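Local structure of spike protein P1 (Pseudoalteromonas phage pm2, 2VVE) at residues A[143-148]-A[226-231]; A[147-152]-A[216-221]; A[209-214]-A[220-225]. The protein binds the host receptor from the fivefold vertices of the virus particle, its C-terminal part carrying the receptor-binding activity. All coordinates share one frame; numbering follows the deposited sequence. Where two conformers were deposited one is given.

Contact 1 (A[143-148]-A[226-231])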
loop_
_atom_site.group_PDB
_atom_site.type_symbol
_atom_site.label_atom_id
_atom_site.label_comp_id
_atom_site.label_asym_id
_atom_site.label_seq_id
_atom_site.Cartn_x
_atom_site.Cartn_y
_atom_site.Cartn_z
ATOM N N ASP A 143 40.387 12.006 -29.550
ATOM C CA ASP A 143 39.931 13.325 -30.024
ATOM C C ASP A 143 41.011 14.005 -30.880
ATOM O O ASP A 143 40.962 15.214 -31.136
ATOM C CB ASP A 143 39.502 14.222 -28.849
ATOM C CG ASP A 143 38.285 13.683 -28.105
ATOM O OD1 ASP A 143 37.631 12.728 -28.593
ATOM O OD2 ASP A 143 37.982 14.224 -27.019
ATOM N N GLY A 144 41.986 13.211 -31.321
ATOM C CA GLY A 144 43.085 13.707 -32.145
ATOM C C GLY A 144 44.280 14.234 -31.371
ATOM O O GLY A 144 45.156 14.867 -31.955
ATOM N N LEU A 145 44.319 13.970 -30.061
ATOM C CA LEU A 145 45.445 14.370 -29.217
ATOM C C LEU A 145 46.735 13.692 -29.681
ATOM O O LEU A 145 46.718 12.524 -30.081
ATOM C CB LEU A 145 45.168 14.012 -27.749
ATOM C CG LEU A 145 46.062 14.634 -26.670
ATOM C CD1 LEU A 145 45.506 15.975 -26.194
ATOM C CD2 LEU A 145 46.214 13.668 -25.493
ATOM N N GLY A 146 47.842 14.433 -29.633
ATOM C CA GLY A 146 49.172 13.888 -29.927
ATOM C C GLY A 146 49.478 12.615 -29.149
ATOM O O GLY A 146 49.041 12.453 -28.005
ATOM N N ASP A 147 50.232 11.713 -29.777
ATOM C CA ASP A 147 50.572 10.417 -29.186
ATOM C C ASP A 147 51.549 10.524 -28.014
ATOM O O ASP A 147 51.709 9.571 -27.249
ATOM C CB ASP A 147 51.139 9.467 -30.255
ATOM C CG ASP A 147 50.109 9.064 -31.309
ATOM O OD1 ASP A 147 48.905 9.378 -31.165
ATOM O OD2 ASP A 147 50.513 8.418 -32.296
ATOM N N TYR A 148 52.204 11.681 -27.877
ATOM C CA TYR A 148 53.206 11.862 -26.825
ATOM C C TYR A 148 52.914 13.041 -25.904
ATOM O O TYR A 148 53.739 13.415 -25.066
ATOM C CB TYR A 148 54.608 11.954 -27.434
ATOM C CG TYR A 148 54.944 10.707 -28.213
ATOM C CD1 TYR A 148 55.146 9.487 -27.553
ATOM C CD2 TYR A 148 55.002 10.723 -29.602
ATOM C CE1 TYR A 148 55.429 8.326 -28.262
ATOM C CE2 TYR A 148 55.286 9.567 -30.317
ATOM C CZ TYR A 148 55.490 8.374 -29.641
ATOM O OH TYR A 148 55.774 7.229 -30.346
ATOM N N GLU A 226 33.850 15.083 -22.308
ATOM C CA GLU A 226 34.401 13.750 -22.059
ATOM C C GLU A 226 35.928 13.802 -21.936
ATOM O O GLU A 226 36.611 14.402 -22.768
ATOM C CB GLU A 226 33.929 12.748 -23.117
ATOM C CG GLU A 226 32.433 12.424 -22.979
ATOM C CD GLU A 226 31.997 11.138 -23.678
ATOM O OE1 GLU A 226 32.549 10.799 -24.747
ATOM O OE2 GLU A 226 31.079 10.470 -23.149
ATOM N N SER A 227 36.432 13.212 -20.857
ATOM C CA SER A 227 37.858 13.220 -20.528
ATOM C C SER A 227 38.570 12.063 -21.217
ATOM O O SER A 227 38.019 11.452 -22.129
ATOM C CB SER A 227 38.064 13.170 -19.008
ATOM O OG SER A 227 37.710 11.906 -18.475
ATOM N N PHE A 228 39.803 11.788 -20.790
ATOM C CA PHE A 228 40.520 10.599 -21.226
ATOM C C PHE A 228 40.388 9.457 -20.211
ATOM O O PHE A 228 41.131 8.483 -20.267
ATOM C CB PHE A 228 41.998 10.935 -21.439
ATOM C CG PHE A 228 42.220 12.062 -22.395
ATOM C CD1 PHE A 228 42.043 11.876 -23.766
ATOM C CD2 PHE A 228 42.619 13.309 -21.930
ATOM C CE1 PHE A 228 42.257 12.935 -24.660
ATOM C CE2 PHE A 228 42.823 14.370 -22.807
ATOM C CZ PHE A 228 42.643 14.177 -24.182
ATOM N N THR A 229 39.420 9.572 -19.305
ATOM C CA THR A 229 39.269 8.632 -18.195
ATOM C C THR A 229 37.942 7.909 -18.293
ATOM O O THR A 229 36.919 8.548 -18.508
ATOM C CB THR A 229 39.362 9.399 -16.847
ATOM O OG1 THR A 229 40.681 9.960 -16.726
ATOM C CG2 THR A 229 39.086 8.482 -15.644
ATOM N N THR A 230 37.975 6.581 -18.147
ATOM C CA THR A 230 36.764 5.758 -18.144
ATOM C C THR A 230 36.690 4.874 -16.896
ATOM O O THR A 230 37.651 4.159 -16.561
ATOM C CB THR A 230 36.679 4.862 -19.416
ATOM O OG1 THR A 230 36.750 5.676 -20.594
ATOM C CG2 THR A 230 35.370 4.037 -19.435
ATOM N N PHE A 231 35.544 4.912 -16.219
ATOM C CA PHE A 231 35.305 4.039 -15.060
ATOM C C PHE A 231 34.766 2.685 -15.521
ATOM O O PHE A 231 33.563 2.432 -15.505
ATOM C CB PHE A 231 34.376 4.695 -14.029
ATOM C CG PHE A 231 34.996 5.863 -13.317
ATOM C CD1 PHE A 231 35.546 5.708 -12.053
ATOM C CD2 PHE A 231 35.051 7.113 -13.924
ATOM C CE1 PHE A 231 36.144 6.794 -11.390
ATOM C CE2 PHE A 231 35.645 8.202 -13.279
ATOM C CZ PHE A 231 36.187 8.045 -12.007
HETATM O O HOH W 1 35.534 15.468 -25.149
#

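Contact 2 (A[147-152]-A[216-221]). With CA (calcium ion), chain C.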
loop_
_atom_site.group_PDB
_atom_site.type_symbol
_atom_site.label_atom_id
_atom_site.label_comp_id
_atom_site.label_asym_id
_atom_site.label_seq_id
_atom_site.Cartn_x
_atom_site.Cartn_y
_atom_site.Cartn_z
ATOM N N ASP A 147 50.232 11.713 -29.777
ATOM C CA ASP A 147 50.572 10.417 -29.186
ATOM C C ASP A 147 51.549 10.524 -28.014
ATOM O O ASP A 147 51.709 9.571 -27.249
ATOM C CB ASP A 147 51.139 9.467 -30.255
ATOM C CG ASP A 147 50.109 9.064 -31.309
ATOM O OD1 ASP A 147 48.905 9.378 -31.165
ATOM O OD2 ASP A 147 50.513 8.418 -32.296
ATOM N N TYR A 148 52.204 11.681 -27.877
ATOM C CA TYR A 148 53.206 11.862 -26.825
ATOM C C TYR A 148 52.914 13.041 -25.904
ATOM O O TYR A 148 53.739 13.415 -25.066
ATOM C CB TYR A 148 54.608 11.954 -27.434
ATOM C CG TYR A 148 54.944 10.707 -28.213
ATOM C CD1 TYR A 148 55.146 9.487 -27.553
ATOM C CD2 TYR A 148 55.002 10.723 -29.602
ATOM C CE1 TYR A 148 55.429 8.326 -28.262
ATOM C CE2 TYR A 148 55.286 9.567 -30.317
ATOM C CZ TYR A 148 55.490 8.374 -29.641
ATOM O OH TYR A 148 55.774 7.229 -30.346
ATOM N N THR A 149 51.728 13.613 -26.077
ATOM C CA THR A 149 51.191 14.617 -25.170
ATOM C C THR A 149 51.010 13.991 -23.786
ATOM O O THR A 149 50.442 12.901 -23.663
ATOM C CB THR A 149 49.836 15.156 -25.694
ATOM O OG1 THR A 149 50.007 15.679 -27.021
ATOM C CG2 THR A 149 49.283 16.251 -24.784
ATOM N N SER A 150 51.530 14.669 -22.761
ATOM C CA SER A 150 51.421 14.206 -21.384
ATOM C C SER A 150 50.134 14.716 -20.744
ATOM O O SER A 150 49.952 15.929 -20.576
ATOM C CB SER A 150 52.632 14.662 -20.567
ATOM O OG SER A 150 53.817 14.031 -21.014
ATOM N N ILE A 151 49.256 13.786 -20.391
ATOM C CA ILE A 151 47.996 14.111 -19.736
ATOM C C ILE A 151 48.030 13.701 -18.263
ATOM O O ILE A 151 48.277 12.535 -17.937
ATOM C CB ILE A 151 46.785 13.449 -20.460
ATOM C CG1 ILE A 151 46.618 14.006 -21.886
ATOM C CG2 ILE A 151 45.493 13.593 -19.641
ATOM C CD1 ILE A 151 46.365 15.523 -21.985
ATOM N N SER A 152 47.786 14.671 -17.381
ATOM C CA SER A 152 47.642 14.389 -15.950
ATOM C C SER A 152 46.199 14.017 -15.657
ATOM O O SER A 152 45.267 14.655 -16.156
ATOM C CB SER A 152 48.076 15.584 -15.090
ATOM O OG SER A 152 49.472 15.818 -15.216
ATOM N N VAL A 216 43.232 21.203 -23.174
ATOM C CA VAL A 216 42.563 22.466 -23.490
ATOM C C VAL A 216 43.099 23.070 -24.805
ATOM O O VAL A 216 42.327 23.418 -25.701
ATOM C CB VAL A 216 42.670 23.475 -22.304
ATOM C CG1 VAL A 216 41.999 24.800 -22.638
ATOM C CG2 VAL A 216 42.056 22.877 -21.026
ATOM N N GLN A 217 44.423 23.163 -24.918
ATOM C CA GLN A 217 45.073 23.753 -26.093
ATOM C C GLN A 217 44.887 22.947 -27.385
ATOM O O GLN A 217 44.506 23.509 -28.415
ATOM C CB GLN A 217 46.564 23.989 -25.822
ATOM C CG GLN A 217 46.869 24.810 -24.567
ATOM C CD GLN A 217 46.101 26.125 -24.499
ATOM O OE1 GLN A 217 46.341 27.042 -25.285
ATOM N NE2 GLN A 217 45.180 26.222 -23.545
ATOM N N GLU A 218 45.146 21.639 -27.324
ATOM C CA GLU A 218 45.157 20.776 -28.516
ATOM C C GLU A 218 43.773 20.399 -29.032
ATOM O O GLU A 218 43.526 20.428 -30.234
ATOM C CB GLU A 218 45.929 19.481 -28.252
ATOM C CG GLU A 218 47.432 19.625 -28.173
ATOM C CD GLU A 218 48.139 18.282 -28.071
ATOM O OE1 GLU A 218 47.739 17.331 -28.783
ATOM O OE2 GLU A 218 49.110 18.184 -27.292
ATOM N N VAL A 219 42.880 20.014 -28.128
ATOM C CA VAL A 219 41.589 19.454 -28.543
ATOM C C VAL A 219 40.380 20.177 -27.926
ATOM O O VAL A 219 39.248 19.695 -28.011
ATOM C CB VAL A 219 41.532 17.905 -28.327
ATOM C CG1 VAL A 219 42.535 17.204 -29.239
ATOM C CG2 VAL A 219 41.780 17.529 -26.855
ATOM N N GLN A 220 40.635 21.338 -27.321
ATOM C CA GLN A 220 39.582 22.236 -26.812
ATOM C C GLN A 220 38.679 21.583 -25.754
ATOM O O GLN A 220 37.471 21.844 -25.699
ATOM C CB GLN A 220 38.742 22.815 -27.964
ATOM C CG GLN A 220 39.508 23.732 -28.925
ATOM C CD GLN A 220 40.439 22.972 -29.855
ATOM O OE1 GLN A 220 40.020 22.047 -30.549
ATOM N NE2 GLN A 220 41.712 23.358 -29.867
ATOM N N HIS A 221 39.270 20.734 -24.916
ATOM C CA HIS A 221 38.548 20.128 -23.801
ATOM C C HIS A 221 38.196 21.196 -22.773
ATOM O O HIS A 221 38.951 22.139 -22.561
ATOM C CB HIS A 221 39.372 19.003 -23.161
ATOM C CG HIS A 221 39.291 17.698 -23.896
ATOM N ND1 HIS A 221 39.743 16.512 -23.357
ATOM C CD2 HIS A 221 38.786 17.389 -25.114
ATOM C CE1 HIS A 221 39.536 15.531 -24.218
ATOM N NE2 HIS A 221 38.957 16.037 -25.292
HETATM CA CA CA C . 50.057 17.973 -19.523
HETATM O O HOH W 2 50.764 16.766 -17.979
HETATM O O HOH W 3 50.080 20.065 -18.361
HETATM O O HOH W 4 52.428 18.280 -19.581
#

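Contact 3 (A[209-214]-A[220-225]). With CA (calcium ion), chain C.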
loop_
_atom_site.group_PDB
_atom_site.type_symbol
_atom_site.label_atom_id
_atom_site.label_comp_id
_atom_site.label_asym_id
_atom_site.label_seq_id
_atom_site.Cartn_x
_atom_site.Cartn_y
_atom_site.Cartn_z
ATOM N N THR A 209 38.883 14.830 -12.340
ATOM C CA THR A 209 39.003 16.134 -11.654
ATOM C C THR A 209 40.052 17.056 -12.272
ATOM O O THR A 209 40.118 18.247 -11.945
ATOM C CB THR A 209 39.323 16.000 -10.136
ATOM O OG1 THR A 209 40.609 15.392 -9.959
ATOM C CG2 THR A 209 38.257 15.197 -9.407
ATOM N N GLU A 210 40.896 16.492 -13.131
ATOM C CA GLU A 210 42.039 17.221 -13.662
ATOM C C GLU A 210 41.775 17.536 -15.124
ATOM O O GLU A 210 41.588 16.628 -15.936
ATOM C CB GLU A 210 43.327 16.399 -13.489
ATOM C CG GLU A 210 44.605 17.073 -13.977
ATOM C CD GLU A 210 45.064 18.208 -13.086
ATOM O OE1 GLU A 210 44.957 18.087 -11.845
ATOM O OE2 GLU A 210 45.546 19.222 -13.634
ATOM N N LEU A 211 41.726 18.830 -15.440
ATOM C CA LEU A 211 41.603 19.283 -16.816
ATOM C C LEU A 211 42.993 19.769 -17.248
ATOM O O LEU A 211 43.425 20.860 -16.872
ATOM C CB LEU A 211 40.534 20.384 -16.935
ATOM C CG LEU A 211 40.283 21.047 -18.302
ATOM C CD1 LEU A 211 39.895 20.027 -19.368
ATOM C CD2 LEU A 211 39.217 22.118 -18.185
ATOM N N ASP A 212 43.688 18.930 -18.011
ATOM C CA ASP A 212 45.088 19.160 -18.369
ATOM C C ASP A 212 45.197 20.300 -19.378
ATOM O O ASP A 212 44.421 20.371 -20.329
ATOM C CB ASP A 212 45.709 17.867 -18.916
ATOM C CG ASP A 212 47.212 17.962 -19.099
ATOM O OD1 ASP A 212 47.663 18.680 -20.015
ATOM O OD2 ASP A 212 47.955 17.304 -18.335
ATOM N N TYR A 213 46.158 21.192 -19.145
ATOM C CA TYR A 213 46.418 22.335 -20.023
ATOM C C TYR A 213 46.535 21.929 -21.495
ATOM O O TYR A 213 46.001 22.609 -22.382
ATOM C CB TYR A 213 47.685 23.065 -19.552
ATOM C CG TYR A 213 48.191 24.148 -20.482
ATOM C CD1 TYR A 213 47.628 25.422 -20.470
ATOM C CD2 TYR A 213 49.243 23.898 -21.368
ATOM C CE1 TYR A 213 48.091 26.419 -21.322
ATOM C CE2 TYR A 213 49.713 24.886 -22.226
ATOM C CZ TYR A 213 49.134 26.145 -22.196
ATOM O OH TYR A 213 49.593 27.132 -23.040
ATOM N N ASP A 214 47.229 20.818 -21.737
ATOM C CA ASP A 214 47.493 20.323 -23.085
ATOM C C ASP A 214 46.227 19.874 -23.803
ATOM O O ASP A 214 46.118 20.024 -25.019
ATOM C CB ASP A 214 48.511 19.188 -23.037
ATOM C CG ASP A 214 49.853 19.631 -22.470
ATOM O OD1 ASP A 214 50.392 20.669 -22.905
ATOM O OD2 ASP A 214 50.377 18.930 -21.587
ATOM N N GLN A 220 40.635 21.338 -27.321
ATOM C CA GLN A 220 39.582 22.236 -26.812
ATOM C C GLN A 220 38.679 21.583 -25.754
ATOM O O GLN A 220 37.471 21.844 -25.699
ATOM C CB GLN A 220 38.742 22.815 -27.964
ATOM C CG GLN A 220 39.508 23.732 -28.925
ATOM C CD GLN A 220 40.439 22.972 -29.855
ATOM O OE1 GLN A 220 40.020 22.047 -30.549
ATOM N NE2 GLN A 220 41.712 23.358 -29.867
ATOM N N HIS A 221 39.270 20.734 -24.916
ATOM C CA HIS A 221 38.548 20.128 -23.801
ATOM C C HIS A 221 38.196 21.196 -22.773
ATOM O O HIS A 221 38.951 22.139 -22.561
ATOM C CB HIS A 221 39.372 19.003 -23.161
ATOM C CG HIS A 221 39.291 17.698 -23.896
ATOM N ND1 HIS A 221 39.743 16.512 -23.357
ATOM C CD2 HIS A 221 38.786 17.389 -25.114
ATOM C CE1 HIS A 221 39.536 15.531 -24.218
ATOM N NE2 HIS A 221 38.957 16.037 -25.292
ATOM N N ASP A 222 37.033 21.038 -22.147
ATOM C CA ASP A 222 36.564 21.972 -21.141
ATOM C C ASP A 222 35.750 21.191 -20.127
ATOM O O ASP A 222 35.431 20.015 -20.354
ATOM C CB ASP A 222 35.706 23.064 -21.780
ATOM C CG ASP A 222 35.504 24.269 -20.868
ATOM O OD1 ASP A 222 36.196 24.384 -19.829
ATOM O OD2 ASP A 222 34.642 25.107 -21.195
ATOM N N TRP A 223 35.414 21.831 -19.009
ATOM C CA TRP A 223 34.587 21.186 -17.989
ATOM C C TRP A 223 33.293 20.610 -18.567
ATOM O O TRP A 223 32.674 21.211 -19.454
ATOM C CB TRP A 223 34.321 22.143 -16.821
ATOM C CG TRP A 223 35.612 22.570 -16.163
ATOM C CD1 TRP A 223 36.192 23.790 -16.225
ATOM C CD2 TRP A 223 36.496 21.740 -15.392
ATOM N NE1 TRP A 223 37.380 23.798 -15.519
ATOM C CE2 TRP A 223 37.592 22.546 -15.002
ATOM C CE3 TRP A 223 36.462 20.395 -14.986
ATOM C CZ2 TRP A 223 38.654 22.053 -14.224
ATOM C CZ3 TRP A 223 37.517 19.902 -14.207
ATOM C CH2 TRP A 223 38.603 20.735 -13.839
ATOM N N TYR A 224 32.922 19.427 -18.069
ATOM C CA TYR A 224 31.739 18.654 -18.503
ATOM C C TYR A 224 31.902 17.940 -19.860
ATOM O O TYR A 224 31.017 17.183 -20.274
ATOM C CB TYR A 224 30.439 19.491 -18.447
ATOM C CG TYR A 224 30.092 20.029 -17.068
ATOM C CD1 TYR A 224 29.910 19.161 -15.988
ATOM C CD2 TYR A 224 29.927 21.397 -16.846
ATOM C CE1 TYR A 224 29.580 19.633 -14.732
ATOM C CE2 TYR A 224 29.602 21.889 -15.581
ATOM C CZ TYR A 224 29.437 20.995 -14.528
ATOM O OH TYR A 224 29.112 21.442 -13.273
ATOM N N ASP A 225 33.032 18.161 -20.541
ATOM C CA ASP A 225 33.362 17.398 -21.756
ATOM C C ASP A 225 33.839 16.013 -21.356
ATOM O O ASP A 225 34.218 15.798 -20.202
ATOM C CB ASP A 225 34.499 18.064 -22.544
ATOM C CG ASP A 225 34.043 19.275 -23.369
ATOM O OD1 ASP A 225 32.828 19.526 -23.504
ATOM O OD2 ASP A 225 34.926 19.987 -23.874
HETATM CA CA CA C . 50.057 17.973 -19.523
HETATM O O HOH W 2 50.764 16.766 -17.979
HETATM O O HOH W 3 50.080 20.065 -18.361
HETATM O O HOH W 4 52.428 18.280 -19.581
#

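Contact 1 (A[143-148]-A[226-231])
L145 and F228 make the tight half of this contact, and D143 with E226 the loose half. Both methyls of L145 come up against the far end of the F228 ring: CD2 lies 3.8 Å from F228 CZ, and CD1 of L145 sits 3.9 Å from the same CZ. The leucine reaches the ring because its CG stands anti to the backbone N (chi1 -166°), which carries the branched end out to F228. The phenylalanine brings its own tip forward although its CB does not point at the loop. The ring meets the methyls at a slant, so CZ ends up against the fork of the leucine, and both residues are buried.

A few ångströms away the interface becomes wet and polar. D143 OD2 and E226 O come no closer than 4.5 Å, and a water sits between them. It lies 2.8 Å from E226 O, to which it can donate; a weak bond to D143 OD2 at 3.3 Å is possible but competes with other acceptors in reach. D143 itself is exposed, but its carboxylate has firmer partners than the water: OD2 accepts from H221 NE2 and forms a salt bridge with R96. Just beyond E226, S227 OG accepts from T229 N at 3.0 Å, an ST turn at the end where strand 229-236 begins.

The apolar pair lies at the end of the β-sandwich that includes strands 129-137, 151-160 and 229-236. Segment 143-148 belongs to the loop joining the first two of these, while F228 lies near the start of the third. I151 of strand 151-160 touches both L145 and F228, and helix 213-219 closes over the pair with A215 against F228 and V219 against L145.

Contact 2 (A[147-152]-A[216-221])
T149 and E218 supply the one direct touch between these segments, and the chain comes to it through D147 and Y148. The CB of D147 points away from the helix, and the carbonyl oxygen of this residue accepts from K140 NZ. Y148 follows at the surface, one face of its ring resting on the CB of D147.

At T149 this segment makes its direct contact with helix 213-219. The two side chains approach from opposite directions, and T149 OG1 donates a hydrogen bond of 2.7 Å to E218 OE2. It arrives at the syn lone pair, on the side facing the other oxygen, which explains why OE1 of E218 is also only 3.3 Å from T149 OG1. The torsion of the threonine (chi1 -57°) sets OG1 beside its own backbone N and leaves CG2 next to the bond, 3.2 Å from E218 OE2. The extended chain of E218 beyond CG is what spans the gap from the helix. Its other oxygen, OE1, accepts from the backbone N of G146.

S150 follows with its CB pointing away from the helix and gives its carbonyl oxygen to calcium at 2.3 Å. Three waters and the aspartates D212 and D214 complete the site. I151 starts the strand and points inward, packing on A215. At S152 the OG lies 3.2 Å from one of the calcium waters, while its backbone N donates to D212 OD2.

The glutamate thus receives a hydroxyl on one oxygen and a backbone N-H on the other, which would suit a charged carboxylate. The chemistry implies a strand entrance tied to the last turn of the helix through E218, and to the start of the helix through the calcium and the bond from S152 N to D212.

Contact 3 (A[209-214]-A[220-225])
L211 lies across one face of the W223 indole, with the two arms of the leucine doing different work. Its CD2 stands 3.7 Å from the centroid of the five-membered ring of W223, 15° off the ring normal, a true CH-π contact, while CB of L211 touches CZ2 and CH2 of the six-membered ring at 3.7 Å. With chi1 at 178° the branched end of L211 swings out over the indole, which the leucine crosses at a slant. Its second methyl, CD1, turns to the preceding part of the other segment and meets H221 CB at 4.0 Å. The indole is approached at its rim as well: T209 O lies in the ring plane, 3.5 Å from W223 CH2, so leucine and carbonyl together hold a face and an edge.

Two local motifs flank this packing. D222 to D225 form a type II β turn, closed by D225 N donating to D222 O, with W223 and Y224 at its corners and Y224 taking the positive phi. The carboxylate of D225 reinforces it, its OD2 receiving D222 N from above the carboxylate plane. On the other segment D212 is the N-cap of helix 213-219: its OD1 takes D214 N on the anti lone pair at 2.8 Å.

The same D212 carboxylate chelates calcium through both oxygens, each 2.5 Å from the ion, and D214 OD2 binds the ion at 2.3 Å. The cation lets D212 OD1 and D214 OD2 sit close together, and it probably stabilises both carboxylates as anions. The side chain of L211 starts out away from the ion, with V216 of the helix as a further neighbour, and W223 rests also on Q101.

All three contacts gather round helix 213-219 at one end of the same β-sandwich. Contact 1 is the most buried, with a hydrophobic pair at its heart and water at its margin; contacts 2 and 3 are surface contacts. Contact 2 relies on a single charged-group hydrogen bond, whereas contact 3 rests on the broad face of an indole. Contacts 2 and 3 share the calcium: the first brings a backbone carbonyl from the strand side, the second two aspartates at the helix start. H221, common to contacts 2 and 3, reaches contact 1 through D143 and F228, whose ring its own ring meets at about 30°.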